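Alp7A (Bacillus subtilis, PDB 5EC0) binds ADP as an actin-like protein of the bacterial cytoskeleton and probably takes part in plasmid segregation. Local coordinates at residues M6-G11 and F125-P130; M16-G21 and L364-L369. One frame throughout, in Å; residues are numbered along the deposited sequence.

Contact 1 of 2, residues M6-G11 and F125-P130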
ATOM      1  N   MET A   6       0.541  10.015 -11.335  1.00 26.54           N
ATOM      2  CA  MET A   6      -0.288   9.423 -10.301  1.00 24.57           C
ATOM      3  C   MET A   6       0.101   7.970 -10.059  1.00 26.38           C
ATOM      4  O   MET A   6       0.028   7.133 -10.957  1.00 29.59           O
ATOM      5  CB  MET A   6      -1.767   9.519 -10.658  1.00 20.47           C
ATOM      6  CG  MET A   6      -2.650   8.808  -9.644  1.00 19.88           C
ATOM      7  SD  MET A   6      -4.361   9.225  -9.912  1.00 28.84           S
ATOM      8  CE  MET A   6      -5.150   8.356  -8.555  1.00 20.25           C
ATOM      9  N   ASN A   7       0.507   7.702  -8.823  1.00 25.63           N
ATOM     10  CA  ASN A   7       1.017   6.414  -8.396  1.00 22.87           C
ATOM     11  C   ASN A   7       0.129   5.808  -7.323  1.00 22.74           C
ATOM     12  O   ASN A   7      -0.177   6.455  -6.334  1.00 21.94           O
ATOM     13  CB  ASN A   7       2.444   6.572  -7.885  1.00 23.70           C
ATOM     14  CG  ASN A   7       3.396   7.035  -8.980  1.00 25.55           C
ATOM     15  OD1 ASN A   7       3.475   6.427 -10.058  1.00 23.62           O
ATOM     16  ND2 ASN A   7       4.111   8.112  -8.715  1.00 23.39           N
ATOM     17  N   VAL A   8      -0.281   4.565  -7.514  1.00 20.73           N
ATOM     18  CA  VAL A   8      -1.300   3.970  -6.645  1.00 19.82           C
ATOM     19  C   VAL A   8      -0.824   2.628  -6.127  1.00 27.46           C
ATOM     20  O   VAL A   8      -0.338   1.800  -6.899  1.00 27.90           O
ATOM     21  CB  VAL A   8      -2.649   3.793  -7.393  1.00 24.63           C
ATOM     22  CG1 VAL A   8      -3.614   3.007  -6.583  1.00 23.91           C
ATOM     23  CG2 VAL A   8      -3.246   5.159  -7.744  1.00 26.00           C
ATOM     24  N   ASP A   9      -0.931   2.459  -4.810  1.00 23.17           N
ATOM     25  CA  ASP A   9      -0.740   1.191  -4.122  1.00 24.13           C
ATOM     26  C   ASP A   9      -2.127   0.700  -3.693  1.00 25.61           C
ATOM     27  O   ASP A   9      -2.707   1.244  -2.751  1.00 27.63           O
ATOM     28  CB  ASP A   9       0.182   1.372  -2.904  1.00 22.85           C
ATOM     29  CG  ASP A   9       0.582   0.049  -2.240  1.00 32.25           C
ATOM     30  OD1 ASP A   9      -0.138  -0.967  -2.366  1.00 30.24           O
ATOM     31  OD2 ASP A   9       1.636   0.035  -1.567  1.00 36.74           O
ATOM     32  N   PHE A  10      -2.686  -0.283  -4.398  1.00 26.50           N
ATOM     33  CA  PHE A  10      -3.950  -0.879  -3.958  1.00 27.48           C
ATOM     34  C   PHE A  10      -3.676  -1.917  -2.865  1.00 31.02           C
ATOM     35  O   PHE A  10      -3.638  -3.119  -3.136  1.00 31.33           O
ATOM     36  CB  PHE A  10      -4.700  -1.538  -5.123  1.00 28.47           C
ATOM     37  CG  PHE A  10      -5.153  -0.586  -6.185  1.00 31.24           C
ATOM     38  CD1 PHE A  10      -6.192   0.304  -5.940  1.00 30.77           C
ATOM     39  CD2 PHE A  10      -4.566  -0.602  -7.448  1.00 28.02           C
ATOM     40  CE1 PHE A  10      -6.621   1.177  -6.919  1.00 26.84           C
ATOM     41  CE2 PHE A  10      -4.989   0.272  -8.433  1.00 29.22           C
ATOM     42  CZ  PHE A  10      -6.017   1.163  -8.170  1.00 33.21           C
ATOM     43  N   GLY A  11      -3.453  -1.461  -1.638  1.00 32.98           N
ATOM     44  CA  GLY A  11      -3.178  -2.377  -0.546  1.00 30.99           C
ATOM     45  C   GLY A  11      -4.414  -3.138  -0.112  1.00 38.22           C
ATOM     46  O   GLY A  11      -5.523  -2.845  -0.555  1.00 39.22           O
ATOM     47  N   PHE A 125      -0.154   7.340 -15.239  1.00 22.71           N
ATOM     48  CA  PHE A 125      -0.725   6.587 -14.127  1.00 25.13           C
ATOM     49  C   PHE A 125       0.127   5.356 -13.909  1.00 28.44           C
ATOM     50  O   PHE A 125       0.521   4.684 -14.872  1.00 25.12           O
ATOM     51  CB  PHE A 125      -2.183   6.186 -14.416  1.00 24.32           C
ATOM     52  CG  PHE A 125      -2.816   5.308 -13.346  1.00 24.49           C
ATOM     53  CD1 PHE A 125      -2.699   3.923 -13.392  1.00 21.09           C
ATOM     54  CD2 PHE A 125      -3.557   5.876 -12.306  1.00 23.48           C
ATOM     55  CE1 PHE A 125      -3.285   3.126 -12.418  1.00 19.58           C
ATOM     56  CE2 PHE A 125      -4.143   5.084 -11.331  1.00 21.04           C
ATOM     57  CZ  PHE A 125      -4.011   3.720 -11.383  1.00 19.68           C
ATOM     58  N   GLN A 126       0.386   5.039 -12.648  1.00 23.20           N
ATOM     59  CA  GLN A 126       1.190   3.884 -12.345  1.00 25.85           C
ATOM     60  C   GLN A 126       0.636   3.183 -11.109  1.00 24.46           C
ATOM     61  O   GLN A 126       0.287   3.821 -10.096  1.00 19.90           O
ATOM     62  CB  GLN A 126       2.650   4.309 -12.149  1.00 32.79           C
ATOM     63  CG  GLN A 126       3.656   3.266 -12.470  1.00 36.35           C
ATOM     64  CD  GLN A 126       5.088   3.758 -12.333  1.00 33.71           C
ATOM     65  OE1 GLN A 126       5.995   3.186 -12.933  1.00 33.41           O
ATOM     66  NE2 GLN A 126       5.301   4.806 -11.526  1.00 21.26           N
ATOM     67  N   THR A 127       0.520   1.869 -11.211  1.00 21.03           N
ATOM     68  CA  THR A 127       0.181   1.048 -10.061  1.00 20.45           C
ATOM     69  C   THR A 127       1.045  -0.221 -10.119  1.00 24.56           C
ATOM     70  O   THR A 127       2.126  -0.221 -10.741  1.00 22.07           O
ATOM     71  CB  THR A 127      -1.350   0.739  -9.998  1.00 20.29           C
ATOM     72  OG1 THR A 127      -1.650   0.056  -8.779  1.00 22.17           O
ATOM     73  CG2 THR A 127      -1.844  -0.092 -11.205  1.00 20.35           C
ATOM     74  N   MET A 128       0.612  -1.287  -9.457  1.00 26.64           N
ATOM     75  CA  MET A 128       1.418  -2.504  -9.400  1.00 28.48           C
ATOM     76  C   MET A 128       0.533  -3.686  -9.021  1.00 28.70           C
ATOM     77  O   MET A 128      -0.621  -3.495  -8.644  1.00 32.69           O
ATOM     78  CB  MET A 128       2.587  -2.340  -8.407  1.00 27.16           C
ATOM     79  CG  MET A 128       2.208  -1.573  -7.155  1.00 32.18           C
ATOM     80  SD  MET A 128       3.558  -1.113  -6.043  1.00 31.29           S
ATOM     81  CE  MET A 128       2.677  -0.020  -4.944  1.00 48.19           C
ATOM     82  N   LEU A 129       1.068  -4.900  -9.137  1.00 26.31           N
ATOM     83  CA  LEU A 129       0.336  -6.115  -8.757  1.00 26.67           C
ATOM     84  C   LEU A 129       1.093  -6.931  -7.705  1.00 28.13           C
ATOM     85  O   LEU A 129       2.319  -7.021  -7.754  1.00 37.97           O
ATOM     86  CB  LEU A 129       0.075  -6.999  -9.976  1.00 24.67           C
ATOM     87  CG  LEU A 129      -1.022  -6.550 -10.938  1.00 29.58           C
ATOM     88  CD1 LEU A 129      -1.169  -7.585 -12.031  1.00 23.94           C
ATOM     89  CD2 LEU A 129      -2.327  -6.355 -10.181  1.00 24.85           C
ATOM     90  N   PRO A 130       0.362  -7.546  -6.773  1.00 25.44           N
ATOM     91  CA  PRO A 130       0.979  -8.409  -5.749  1.00 29.89           C
ATOM     92  C   PRO A 130       1.554  -9.701  -6.338  1.00 27.96           C
ATOM     93  O   PRO A 130       1.026 -10.240  -7.313  1.00 28.48           O
ATOM     94  CB  PRO A 130      -0.180  -8.713  -4.785  1.00 25.59           C
ATOM     95  CG  PRO A 130      -1.441  -8.585  -5.629  1.00 24.25           C
ATOM     96  CD  PRO A 130      -1.114  -7.510  -6.676  1.00 26.98           C
TER
HETATM   97  O   HOH W   1      -0.979  -2.215  -5.826  0.86 23.60           O

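Contact 2 of 2, residues M16-G21 and L364-L369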
ATOM      1  N   MET A  16      -3.418   3.680  -1.174  1.00 21.82           N
ATOM      2  CA  MET A  16      -2.523   4.819  -0.972  1.00 24.64           C
ATOM      3  C   MET A  16      -2.098   5.330  -2.317  1.00 31.14           C
ATOM      4  O   MET A  16      -1.898   4.539  -3.255  1.00 30.59           O
ATOM      5  CB  MET A  16      -1.298   4.429  -0.129  1.00 24.18           C
ATOM      6  CG  MET A  16      -1.604   3.507   1.067  1.00 23.65           C
ATOM      7  SD  MET A  16      -0.117   3.116   1.984  1.00 38.78           S
ATOM      8  CE  MET A  16       0.845   2.366   0.684  1.00 38.19           C
ATOM      9  N   ASN A  17      -1.939   6.642  -2.443  1.00 31.26           N
ATOM     10  CA  ASN A  17      -1.577   7.089  -3.764  1.00 24.88           C
ATOM     11  C   ASN A  17      -0.751   8.384  -3.630  1.00 27.62           C
ATOM     12  O   ASN A  17      -0.925   9.160  -2.688  1.00 34.57           O
ATOM     13  CB  ASN A  17      -2.859   7.290  -4.605  1.00 37.38           C
ATOM     14  CG  ASN A  17      -3.683   8.474  -4.135  1.00 50.32           C
ATOM     15  OD1 ASN A  17      -3.270   9.623  -4.291  1.00 60.48           O
ATOM     16  ND2 ASN A  17      -4.614   8.195  -3.267  1.00 69.22           N
ATOM     17  N   LEU A  18       0.117   8.645  -4.590  1.00 28.89           N
ATOM     18  CA  LEU A  18       0.737   9.954  -4.669  1.00 25.80           C
ATOM     19  C   LEU A  18       0.291  10.641  -5.952  1.00 29.62           C
ATOM     20  O   LEU A  18       0.427  10.089  -7.054  1.00 30.84           O
ATOM     21  CB  LEU A  18       2.264   9.845  -4.635  1.00 25.66           C
ATOM     22  CG  LEU A  18       3.007   9.375  -3.389  1.00 26.43           C
ATOM     23  CD1 LEU A  18       4.421   8.896  -3.772  1.00 22.39           C
ATOM     24  CD2 LEU A  18       3.091  10.535  -2.422  1.00 22.23           C
ATOM     25  N   ILE A  19      -0.249  11.838  -5.811  1.00 32.23           N
ATOM     26  CA  ILE A  19      -0.705  12.599  -6.964  1.00 28.96           C
ATOM     27  C   ILE A  19       0.083  13.882  -7.029  1.00 28.48           C
ATOM     28  O   ILE A  19      -0.055  14.734  -6.161  1.00 29.02           O
ATOM     29  CB  ILE A  19      -2.206  12.907  -6.883  1.00 28.28           C
ATOM     30  CG1 ILE A  19      -2.998  11.603  -6.716  1.00 27.53           C
ATOM     31  CG2 ILE A  19      -2.648  13.641  -8.112  1.00 24.04           C
ATOM     32  CD1 ILE A  19      -4.459  11.802  -6.400  1.00 28.10           C
ATOM     33  N   ASP A  20       0.895  14.002  -8.080  1.00 36.85           N
ATOM     34  CA  ASP A  20       1.917  15.045  -8.217  1.00 34.65           C
ATOM     35  C   ASP A  20       2.645  15.291  -6.901  1.00 33.97           C
ATOM     36  O   ASP A  20       2.807  16.431  -6.483  1.00 30.87           O
ATOM     37  CB  ASP A  20       1.307  16.349  -8.746  1.00 31.17           C
ATOM     38  CG  ASP A  20       0.912  16.259 -10.218  1.00 35.65           C
ATOM     39  OD1 ASP A  20       1.503  15.427 -10.942  1.00 28.94           O
ATOM     40  OD2 ASP A  20       0.011  17.019 -10.652  1.00 40.29           O
ATOM     41  N   GLY A  21       3.068  14.205  -6.249  1.00 37.95           N
ATOM     42  CA  GLY A  21       3.818  14.294  -5.006  1.00 33.26           C
ATOM     43  C   GLY A  21       2.961  14.495  -3.770  1.00 35.67           C
ATOM     44  O   GLY A  21       3.474  14.565  -2.655  1.00 42.29           O
ATOM     45  N   LEU A 364       7.172   2.154   1.116  1.00 24.51           N
ATOM     46  CA  LEU A 364       8.314   1.886   0.225  1.00 29.07           C
ATOM     47  C   LEU A 364       7.894   1.504  -1.211  1.00 24.26           C
ATOM     48  O   LEU A 364       8.476   2.004  -2.187  1.00 18.84           O
ATOM     49  CB  LEU A 364       9.210   0.785   0.819  1.00 27.76           C
ATOM     50  CG  LEU A 364      10.679   0.848   0.396  1.00 23.70           C
ATOM     51  CD1 LEU A 364      11.332   2.122   0.943  1.00 21.24           C
ATOM     52  CD2 LEU A 364      11.465  -0.391   0.846  1.00 18.59           C
ATOM     53  N   ASN A 365       6.906   0.620  -1.348  1.00 17.17           N
ATOM     54  CA  ASN A 365       6.402   0.258  -2.682  1.00 24.66           C
ATOM     55  C   ASN A 365       5.939   1.509  -3.459  1.00 28.62           C
ATOM     56  O   ASN A 365       6.372   1.749  -4.600  1.00 24.55           O
ATOM     57  CB  ASN A 365       5.251  -0.754  -2.580  1.00 26.88           C
ATOM     58  CG  ASN A 365       5.732  -2.197  -2.392  1.00 29.30           C
ATOM     59  OD1 ASN A 365       6.731  -2.616  -2.975  1.00 31.92           O
ATOM     60  ND2 ASN A 365       5.024  -2.951  -1.561  1.00 27.76           N
ATOM     61  N   LEU A 366       5.073   2.303  -2.826  1.00 24.41           N
ATOM     62  CA  LEU A 366       4.575   3.560  -3.395  1.00 22.32           C
ATOM     63  C   LEU A 366       5.713   4.493  -3.820  1.00 22.52           C
ATOM     64  O   LEU A 366       5.683   5.094  -4.893  1.00 26.66           O
ATOM     65  CB  LEU A 366       3.687   4.281  -2.386  1.00 20.42           C
ATOM     66  CG  LEU A 366       2.971   5.552  -2.825  1.00 21.88           C
ATOM     67  CD1 LEU A 366       2.285   5.333  -4.138  1.00 22.29           C
ATOM     68  CD2 LEU A 366       1.941   5.968  -1.749  1.00 23.35           C
ATOM     69  N   TYR A 367       6.710   4.592  -2.952  1.00 22.42           N
ATOM     70  CA  TYR A 367       7.863   5.444  -3.166  1.00 24.85           C
ATOM     71  C   TYR A 367       8.699   4.948  -4.338  1.00 23.49           C
ATOM     72  O   TYR A 367       9.281   5.742  -5.077  1.00 23.22           O
ATOM     73  CB  TYR A 367       8.712   5.513  -1.891  1.00 24.91           C
ATOM     74  CG  TYR A 367       8.207   6.530  -0.893  1.00 27.61           C
ATOM     75  CD1 TYR A 367       6.997   7.184  -1.096  1.00 25.11           C
ATOM     76  CD2 TYR A 367       8.955   6.863   0.236  1.00 22.50           C
ATOM     77  CE1 TYR A 367       6.533   8.128  -0.194  1.00 29.62           C
ATOM     78  CE2 TYR A 367       8.508   7.818   1.133  1.00 27.91           C
ATOM     79  CZ  TYR A 367       7.296   8.442   0.915  1.00 28.77           C
ATOM     80  OH  TYR A 367       6.843   9.384   1.806  1.00 33.16           O
ATOM     81  N   GLY A 368       8.737   3.632  -4.499  1.00 23.20           N
ATOM     82  CA  GLY A 368       9.400   3.015  -5.629  1.00 21.06           C
ATOM     83  C   GLY A 368       8.691   3.390  -6.913  1.00 25.57           C
ATOM     84  O   GLY A 368       9.332   3.700  -7.911  1.00 28.73           O
ATOM     85  N   LEU A 369       7.359   3.377  -6.890  1.00 28.00           N
ATOM     86  CA  LEU A 369       6.608   3.874  -8.035  1.00 24.36           C
ATOM     87  C   LEU A 369       6.939   5.344  -8.281  1.00 30.45           C
ATOM     88  O   LEU A 369       7.126   5.760  -9.421  1.00 23.57           O
ATOM     89  CB  LEU A 369       5.102   3.721  -7.834  1.00 21.34           C
ATOM     90  CG  LEU A 369       4.498   2.317  -7.864  1.00 20.13           C
ATOM     91  CD1 LEU A 369       2.960   2.362  -7.842  1.00 21.30           C
ATOM     92  CD2 LEU A 369       5.021   1.493  -9.072  1.00 20.40           C
TER

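Contact 1 of 2, residues M6-G11 and F125-P130
Gln126 and Asn7 lie side by side, and Gln126 NE2 donates to Asn7 OD1 at 2.8 Å in a fairly straight bond (163°). OD1 lies in the Gln126 amide plane, but the donor sits 37° above the Asn7 carbonyl plane. OE1 of Gln126 bonds Arg178. An alanine here would probably leave Asn7 OD1 without this donor and Arg178 without the Gln126 carbonyl. Two backbone bonds join strands 2-10 and 119-129, parallel neighbours in an actin-like fold: Gln126 N to Met6 O and Val8 N to Gln126 O, both 2.7 Å. Thr127 OG1 donates to Val8 O (2.9 Å), and a water bridges Phe10 N and Met128 O. Strand 2-10 ends at Phe10, and Asp9-Phe10-Gly11 runs on into the loop, consistent with the phosphate 1 motif of actins: Gly11 touches ADP, and the Asp9 side chain is about 4 Å from magnesium. Val8 CG2 meets Phe125 CE2 at 3.7 Å. Met6 SD makes a Met-aromatic contact at the Phe125 ring edge, 5.4 Å from the centroid. On the face of Asn7 and Gln126, Met128 CG lies between backbone N and carbonyl carbon (chi1 39°). The extended chain beyond lays methyl CE against the Asp9 carboxylate, 3.4 Å from CG.

Contact 2 of 2, residues M16-G21 and L364-L369
Leu18 holds CG anti to its carbonyl carbon (chi1 -67°), while Leu366 holds CG anti to its backbone N (chi1 -175°). Both side chains set out toward the other segment, and these torsions bring Leu18 CG to 3.9 Å from Leu366 CG. The side chains cross obliquely. The shortest approach is Leu18 CD1 to Leu366 CG, at 3.8 Å.

Both methyls of Leu366 pack on Leu18, and Leu366 CD2 also reaches Met16 CB at 3.9 Å. CD2 rests on Leu18 CG. Leu366 CD1 lies 4.0 Å from the backbone N of Leu18. Leu366 is thus set against both Met16 and Leu18, the two residues of segment 16-21 that point at the helix, and Asn17 between them points away. Tyr367 adds a smaller contact. It sets out away from the strand, but the ring comes back, and Tyr367 CD1 meets Leu18 CD1 at 4.1 Å. The Leu18 and Tyr367 side chains cross at about a right angle. Phe192 meets the Tyr367 ring edge-to-face.

No hydrogen bond joins the two segments, so the contact is one of apolar packing. The axes of strand segment 16-19 and helix segment 364-369 run 28° from parallel and are 9.0 Å apart at their closest. Asn365, one residue before Leu366, bonds Ser181 and Asp212, so this helix start also reaches the sheet that contains strand 207-213. A C-terminal helix packed on the sheet of the N-terminal strands, with the nucleotide bound nearby, is consistent with the actin-like fold.

How the contacts relate
From the N terminus, the chain first lays down 6-11 and, after a short turn, 16-21. The two are adjacent antiparallel strands, probably bonded between Asp9 N and Met16 O and between Asn7 O and Leu18 N. Contact 1 closes a loop of 113 residues when strand 119-129 joins the far side of strand 2-10. Contact 2 closes a much longer one of 342 residues, which holds the whole second sheet, when helix 364-386 returns to strand 14-19. The segments alternate, so the two loops cross. A weak bond from Gln126 NE2 to Leu369 O links them further. Three adjacent strands and the final helix are thereby held together beside the nucleotide site.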